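Local atomic coordinates of protein OS-9 homolog (Saccharomyces cerevisiae, PDB entry 2YMA), a protein that acts as a homodimeric lectin of endoplasmic reticulum quality control, helping to recruit misfolded lumenal glycoproteins to the HRD1 ubiquitin ligase complex for degradation. Residues P16-G20 against K64-L70; L19-I23 against K57-A61. All blocks are in the same frame, centred on the assembly; numbering follows the deposited sequence.

Interaction 1: residues P16-G20 against K64-L70; sequences PIFLG and KMLSLRL
L19 enters the contact with both of its methyl branches, meeting the last turn of the helix and the chain just beyond it. CG stands anti to the carbonyl carbon (chi1 -60°), which brings the methyl ends nearer the helix than CB. There CD1 lies 3.9 Å from M65 CB as the two side chains cross obliquely, while CD2 sits 4.0 Å from M65 N and also approaches L70 CD1 at 4.3 Å. A branched, wholly apolar side chain suits this buried place because both methyls can touch the helix at M65 while CD2 also reaches on to L70.

K64 flanks L19 and contributes its methylenes rather than its ammonium group to the contact. Its chain is bent at chi2 and chi3 and runs past the strand backbone: CB lies 3.8 Å from L19 O, and farther out CE comes 3.8 Å from F18 O. A lysine suits this exposed margin, where its long aliphatic part packs on the carbonyls of F18 and L19 and the charged end is left at the surface.

Two residues earlier in the strand, I17 uses its two arms separately. CD1 meets L70 CD2 tip to tip at 4.1 Å, whereas CG2 lies 4.1 Å from L68 CD1, the two side chains sliding past each other in opposite directions.

L70 is brought to this position by the helix end. R69 leaves the helix with positive phi, and a bond from R69 N to L66 O and a weak one from L70 N to M65 O complete a Schellman motif. F25 of strand 23-28 touches L19, M65 and L70, continuing the apolar layer. The arrangement is that of an alpha+beta domain, an edge strand packing against the C-terminal end of the helix that lies on the sheet of the Yos9 dimerization domain.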
ATOM      1  N   PRO A  16       3.735  19.677 -13.069  1.00 70.38           N
ATOM      2  CA  PRO A  16       4.468  18.513 -13.581  1.00 81.56           C
ATOM      3  C   PRO A  16       5.973  18.704 -13.489  1.00 63.48           C
ATOM      4  O   PRO A  16       6.473  19.736 -13.886  1.00 73.70           O
ATOM      5  CB  PRO A  16       4.042  18.443 -15.055  1.00 71.84           C
ATOM      6  CG  PRO A  16       3.289  19.742 -15.339  1.00 62.35           C
ATOM      7  CD  PRO A  16       3.426  20.633 -14.142  1.00 58.15           C
ATOM      8  N   ILE A  17       6.672  17.710 -12.955  1.00 71.92           N
ATOM      9  CA  ILE A  17       8.121  17.732 -12.863  1.00 50.68           C
ATOM     10  C   ILE A  17       8.665  16.500 -13.584  1.00 54.04           C
ATOM     11  O   ILE A  17       8.314  15.360 -13.263  1.00 65.16           O
ATOM     12  CB  ILE A  17       8.582  17.708 -11.393  1.00 59.09           C
ATOM     13  CG1 ILE A  17       8.039  18.928 -10.641  1.00 54.73           C
ATOM     14  CG2 ILE A  17      10.099  17.622 -11.309  1.00 45.27           C
ATOM     15  CD1 ILE A  17       8.240  18.858  -9.130  1.00 50.83           C
ATOM     16  N   PHE A  18       9.517  16.744 -14.566  1.00 52.09           N
ATOM     17  CA  PHE A  18      10.081  15.695 -15.402  1.00 54.78           C
ATOM     18  C   PHE A  18      11.045  14.768 -14.661  1.00 54.69           C
ATOM     19  O   PHE A  18      12.080  15.214 -14.153  1.00 61.13           O
ATOM     20  CB  PHE A  18      10.811  16.337 -16.581  1.00 60.68           C
ATOM     21  CG  PHE A  18      11.223  15.362 -17.636  1.00 75.99           C
ATOM     22  CD1 PHE A  18      10.291  14.493 -18.189  1.00 86.07           C
ATOM     23  CD2 PHE A  18      12.535  15.311 -18.084  1.00 60.99           C
ATOM     24  CE1 PHE A  18      10.657  13.586 -19.164  1.00 84.50           C
ATOM     25  CE2 PHE A  18      12.912  14.401 -19.069  1.00 63.07           C
ATOM     26  CZ  PHE A  18      11.969  13.544 -19.611  1.00 78.42           C
ATOM     27  N   LEU A  19      10.713  13.475 -14.623  1.00 52.73           N
ATOM     28  CA  LEU A  19      11.581  12.472 -14.002  1.00 50.15           C
ATOM     29  C   LEU A  19      12.439  11.770 -15.053  1.00 57.50           C
ATOM     30  O   LEU A  19      13.332  10.972 -14.740  1.00 56.79           O
ATOM     31  CB  LEU A  19      10.750  11.446 -13.238  1.00 42.38           C
ATOM     32  CG  LEU A  19       9.895  12.004 -12.097  1.00 47.23           C
ATOM     33  CD1 LEU A  19       9.342  10.862 -11.254  1.00 35.08           C
ATOM     34  CD2 LEU A  19      10.722  12.948 -11.243  1.00 43.88           C
ATOM     35  N   GLY A  20      12.156  12.068 -16.312  1.00 67.14           N
ATOM     36  CA  GLY A  20      12.844  11.415 -17.403  1.00 71.48           C
ATOM     37  C   GLY A  20      12.116  10.177 -17.873  1.00 78.01           C
ATOM     38  O   GLY A  20      11.128   9.760 -17.266  1.00 69.16           O
ATOM     39  N   LYS A  64      15.332   9.407  -9.702  1.00 44.92           N
ATOM     40  CA  LYS A  64      15.346  10.852  -9.896  1.00 55.30           C
ATOM     41  C   LYS A  64      14.420  11.536  -8.886  1.00 47.26           C
ATOM     42  O   LYS A  64      14.782  12.544  -8.269  1.00 55.95           O
ATOM     43  CB  LYS A  64      14.938  11.219 -11.338  1.00 46.82           C
ATOM     44  CG  LYS A  64      14.993  12.716 -11.634  1.00 61.65           C
ATOM     45  CD  LYS A  64      16.094  13.055 -12.628  1.00 80.34           C
ATOM     46  CE  LYS A  64      15.668  14.225 -13.507  1.00106.36           C
ATOM     47  NZ  LYS A  64      16.598  14.457 -14.648  1.00118.85           N
ATOM     48  N   MET A  65      13.218  10.986  -8.742  1.00 44.51           N
ATOM     49  CA  MET A  65      12.245  11.485  -7.778  1.00 45.96           C
ATOM     50  C   MET A  65      12.881  11.573  -6.398  1.00 54.61           C
ATOM     51  O   MET A  65      12.740  12.581  -5.696  1.00 49.78           O
ATOM     52  CB  MET A  65      11.042  10.554  -7.730  1.00 49.23           C
ATOM     53  CG  MET A  65       9.959  10.965  -6.755  1.00 42.22           C
ATOM     54  SD  MET A  65       8.613   9.734  -6.722  1.00 49.22           S
ATOM     55  CE  MET A  65       9.400   8.437  -5.771  1.00 50.61           C
ATOM     56  N   LEU A  66      13.587  10.512  -6.017  1.00 43.57           N
ATOM     57  CA  LEU A  66      14.287  10.468  -4.734  1.00 42.36           C
ATOM     58  C   LEU A  66      15.436  11.477  -4.611  1.00 52.19           C
ATOM     59  O   LEU A  66      15.576  12.135  -3.572  1.00 62.99           O
ATOM     60  CB  LEU A  66      14.773   9.048  -4.443  1.00 44.22           C
ATOM     61  CG  LEU A  66      13.615   8.077  -4.200  1.00 52.48           C
ATOM     62  CD1 LEU A  66      14.087   6.627  -4.144  1.00 52.12           C
ATOM     63  CD2 LEU A  66      12.888   8.472  -2.933  1.00 44.61           C
ATOM     64  N   SER A  67      16.243  11.596  -5.667  1.00 58.19           N
ATOM     65  CA  SER A  67      17.334  12.574  -5.734  1.00 64.53           C
ATOM     66  C   SER A  67      16.819  13.983  -5.535  1.00 70.03           C
ATOM     67  O   SER A  67      17.454  14.806  -4.874  1.00 76.93           O
ATOM     68  CB  SER A  67      18.038  12.497  -7.090  1.00 55.72           C
ATOM     69  OG  SER A  67      18.586  11.205  -7.288  1.00 94.83           O
ATOM     70  N   LEU A  68      15.663  14.251  -6.129  1.00 62.00           N
ATOM     71  CA  LEU A  68      15.037  15.556  -6.039  1.00 51.95           C
ATOM     72  C   LEU A  68      14.448  15.822  -4.650  1.00 56.24           C
ATOM     73  O   LEU A  68      14.112  16.963  -4.317  1.00 45.45           O
ATOM     74  CB  LEU A  68      13.982  15.713  -7.141  1.00 48.87           C
ATOM     75  CG  LEU A  68      14.565  15.822  -8.559  1.00 60.14           C
ATOM     76  CD1 LEU A  68      13.489  16.055  -9.598  1.00 52.15           C
ATOM     77  CD2 LEU A  68      15.588  16.944  -8.603  1.00 52.12           C
ATOM     78  N   ARG A  69      14.346  14.772  -3.834  1.00 50.51           N
ATOM     79  CA  ARG A  69      13.732  14.872  -2.509  1.00 50.82           C
ATOM     80  C   ARG A  69      12.285  15.384  -2.573  1.00 56.05           C
ATOM     81  O   ARG A  69      11.857  16.168  -1.724  1.00 49.23           O
ATOM     82  CB  ARG A  69      14.566  15.766  -1.581  1.00 58.16           C
ATOM     83  CG  ARG A  69      15.832  15.123  -1.037  1.00 72.29           C
ATOM     84  CD  ARG A  69      16.758  16.178  -0.419  1.00 91.07           C
ATOM     85  NE  ARG A  69      17.813  16.614  -1.334  1.00112.03           N
ATOM     86  CZ  ARG A  69      18.281  17.856  -1.401  1.00112.41           C
ATOM     87  NH1 ARG A  69      17.783  18.794  -0.611  1.00105.25           N
ATOM     88  NH2 ARG A  69      19.242  18.160  -2.261  1.00116.83           N
ATOM     89  N   LEU A  70      11.534  14.923  -3.566  1.00 53.88           N
ATOM     90  CA  LEU A  70      10.168  15.389  -3.775  1.00 49.53           C
ATOM     91  C   LEU A  70       9.175  14.821  -2.766  1.00 57.93           C
ATOM     92  O   LEU A  70       8.117  15.409  -2.531  1.00 57.40           O
ATOM     93  CB  LEU A  70       9.701  15.040  -5.192  1.00 47.08           C
ATOM     94  CG  LEU A  70      10.512  15.675  -6.314  1.00 52.74           C
ATOM     95  CD1 LEU A  70       9.959  15.250  -7.643  1.00 39.14           C
ATOM     96  CD2 LEU A  70      10.463  17.189  -6.162  1.00 49.58           C
TER

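Interaction 2: residues L19-I23 against K57-A61; sequences LGSGI and KFGNA
I23 and F58 meet at about a right angle, the isoleucine pointing end-on into the flat of the ring. Its CD1 methyl stands 3.5 Å from the centroid of the F58 ring and only 9° from the ring normal, a CH-pi contact centred over the face. The CG1 arm is anti to the carbonyl carbon (chi1 -56°) and extended beyond, which carries the methyl away from the hairpin to the helix. Isoleucine suits the place because its CG1-CD1 ethyl arm reaches the ring while CG2 stays beside A61 CB.

A61 fills the other part of the contact. Its single methyl projects between two aliphatic side chains of the hairpin, with CB 3.6 Å from L19 CB and 3.8 Å from I23 CD1. L19 also lays CD1 beside A61 O. So small a side chain allows the helix backbone to come close, the CA atoms of L19 and A61 being 4.7 Å apart.

At the more open end S21 lies alongside K57, its CB 3.7 Å from K57 CB. Its OG remains 4.0 Å from N60 ND2, so this pair is packing and not a bond. K57 stretches on past the serine, and its NZ forms a salt bridge with D41.

S21 and G22 are the central residues of a type I' turn from G20 to I23. S21 takes the positive phi the turn requires, which G22 adopts easily; at G20 a CB would jam against L19 O. I23 N to G20 O and L19 N to I23 O, each 2.9 Å, hold the turn and the adjoining classic beta bulge, in which L19 and G20 both face I23. The hairpin joining strands 14-20 and 23-28 thus rests on the middle of helix 52-67, while F58 extends the packing to L37 and V39 of strand 36-39 and meets F116 of strand 112-117 edge-to-face.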
ATOM      1  N   LEU A  19      10.713  13.475 -14.623  1.00 52.73           N
ATOM      2  CA  LEU A  19      11.581  12.472 -14.002  1.00 50.15           C
ATOM      3  C   LEU A  19      12.439  11.770 -15.053  1.00 57.50           C
ATOM      4  O   LEU A  19      13.332  10.972 -14.740  1.00 56.79           O
ATOM      5  CB  LEU A  19      10.750  11.446 -13.238  1.00 42.38           C
ATOM      6  CG  LEU A  19       9.895  12.004 -12.097  1.00 47.23           C
ATOM      7  CD1 LEU A  19       9.342  10.862 -11.254  1.00 35.08           C
ATOM      8  CD2 LEU A  19      10.722  12.948 -11.243  1.00 43.88           C
ATOM      9  N   GLY A  20      12.156  12.068 -16.312  1.00 67.14           N
ATOM     10  CA  GLY A  20      12.844  11.415 -17.403  1.00 71.48           C
ATOM     11  C   GLY A  20      12.116  10.177 -17.873  1.00 78.01           C
ATOM     12  O   GLY A  20      11.128   9.760 -17.266  1.00 69.16           O
ATOM     13  N   SER A  21      12.615   9.597 -18.963  1.00 80.07           N
ATOM     14  CA  SER A  21      12.050   8.386 -19.554  1.00 68.98           C
ATOM     15  C   SER A  21      10.561   8.531 -19.894  1.00 75.86           C
ATOM     16  O   SER A  21       9.819   7.562 -19.817  1.00 67.49           O
ATOM     17  CB  SER A  21      12.261   7.182 -18.628  1.00 88.33           C
ATOM     18  OG  SER A  21      13.635   6.866 -18.483  1.00 80.93           O
ATOM     19  N   GLY A  22      10.134   9.738 -20.266  1.00 65.50           N
ATOM     20  CA  GLY A  22       8.730  10.006 -20.550  1.00 55.93           C
ATOM     21  C   GLY A  22       7.804   9.937 -19.341  1.00 76.27           C
ATOM     22  O   GLY A  22       6.599   9.716 -19.490  1.00 77.38           O
ATOM     23  N   ILE A  23       8.354  10.129 -18.143  1.00 53.39           N
ATOM     24  CA  ILE A  23       7.562  10.046 -16.915  1.00 53.98           C
ATOM     25  C   ILE A  23       7.601  11.365 -16.152  1.00 54.27           C
ATOM     26  O   ILE A  23       8.660  11.982 -16.011  1.00 54.91           O
ATOM     27  CB  ILE A  23       8.064   8.895 -16.006  1.00 55.14           C
ATOM     28  CG1 ILE A  23       8.050   7.577 -16.776  1.00 45.47           C
ATOM     29  CG2 ILE A  23       7.228   8.790 -14.746  1.00 45.41           C
ATOM     30  CD1 ILE A  23       8.640   6.405 -16.014  1.00 50.81           C
ATOM     31  N   LYS A  57      12.569   1.868 -17.038  1.00 64.70           N
ATOM     32  CA  LYS A  57      12.300   3.297 -17.121  1.00 64.39           C
ATOM     33  C   LYS A  57      11.790   3.857 -15.797  1.00 60.03           C
ATOM     34  O   LYS A  57      12.231   4.907 -15.346  1.00 52.76           O
ATOM     35  CB  LYS A  57      11.310   3.584 -18.242  1.00 63.18           C
ATOM     36  CG  LYS A  57      11.881   3.315 -19.614  1.00 72.03           C
ATOM     37  CD  LYS A  57      10.841   3.513 -20.705  1.00 75.44           C
ATOM     38  CE  LYS A  57      11.460   3.409 -22.094  1.00 69.81           C
ATOM     39  NZ  LYS A  57      10.407   3.310 -23.147  1.00 82.01           N
ATOM     40  N   PHE A  58      10.861   3.146 -15.171  1.00 67.00           N
ATOM     41  CA  PHE A  58      10.320   3.588 -13.898  1.00 44.85           C
ATOM     42  C   PHE A  58      11.380   3.557 -12.808  1.00 54.07           C
ATOM     43  O   PHE A  58      11.426   4.444 -11.957  1.00 43.02           O
ATOM     44  CB  PHE A  58       9.084   2.769 -13.517  1.00 56.29           C
ATOM     45  CG  PHE A  58       7.801   3.379 -13.994  1.00 52.49           C
ATOM     46  CD1 PHE A  58       7.344   3.148 -15.277  1.00 47.89           C
ATOM     47  CD2 PHE A  58       7.068   4.214 -13.169  1.00 39.94           C
ATOM     48  CE1 PHE A  58       6.165   3.719 -15.725  1.00 55.43           C
ATOM     49  CE2 PHE A  58       5.900   4.795 -13.610  1.00 47.91           C
ATOM     50  CZ  PHE A  58       5.442   4.543 -14.893  1.00 55.22           C
ATOM     51  N   GLY A  59      12.252   2.557 -12.847  1.00 42.92           N
ATOM     52  CA  GLY A  59      13.390   2.547 -11.945  1.00 51.38           C
ATOM     53  C   GLY A  59      14.152   3.866 -11.990  1.00 67.81           C
ATOM     54  O   GLY A  59      14.458   4.446 -10.947  1.00 64.44           O
ATOM     55  N   ASN A  60      14.456   4.344 -13.199  1.00 51.33           N
ATOM     56  CA  ASN A  60      15.197   5.593 -13.369  1.00 56.68           C
ATOM     57  C   ASN A  60      14.423   6.796 -12.851  1.00 55.31           C
ATOM     58  O   ASN A  60      14.983   7.671 -12.177  1.00 55.68           O
ATOM     59  CB  ASN A  60      15.541   5.836 -14.847  1.00 62.35           C
ATOM     60  CG  ASN A  60      16.438   4.771 -15.424  1.00 72.81           C
ATOM     61  OD1 ASN A  60      17.229   4.154 -14.710  1.00 81.21           O
ATOM     62  ND2 ASN A  60      16.316   4.539 -16.728  1.00 72.13           N
ATOM     63  N   ALA A  61      13.136   6.850 -13.186  1.00 50.02           N
ATOM     64  CA  ALA A  61      12.293   7.957 -12.746  1.00 56.25           C
ATOM     65  C   ALA A  61      12.195   8.023 -11.212  1.00 58.50           C
ATOM     66  O   ALA A  61      12.197   9.122 -10.626  1.00 44.87           O
ATOM     67  CB  ALA A  61      10.907   7.852 -13.373  1.00 44.34           C
TER

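Interactions 1 and 2 are consecutive parts of one helix-on-hairpin interface, their centres about 9 Å apart. Both use helix 52-67: the middle turns carry K57-A61, and the C-terminal turn with the chain beyond it carries K64-L70. L19 belongs to both, so a single leucine bridges successive helical turns as the strand runs into its bulge. The two contacts also touch directly, F18 CD1 lying 3.7 Å from I23 O. Interaction 1 is aliphatic packing, including the methylenes of K64, whereas interaction 2 adds an aromatic face. The other subunit touches neither, so both belong to the internal packing of the dimerization domain.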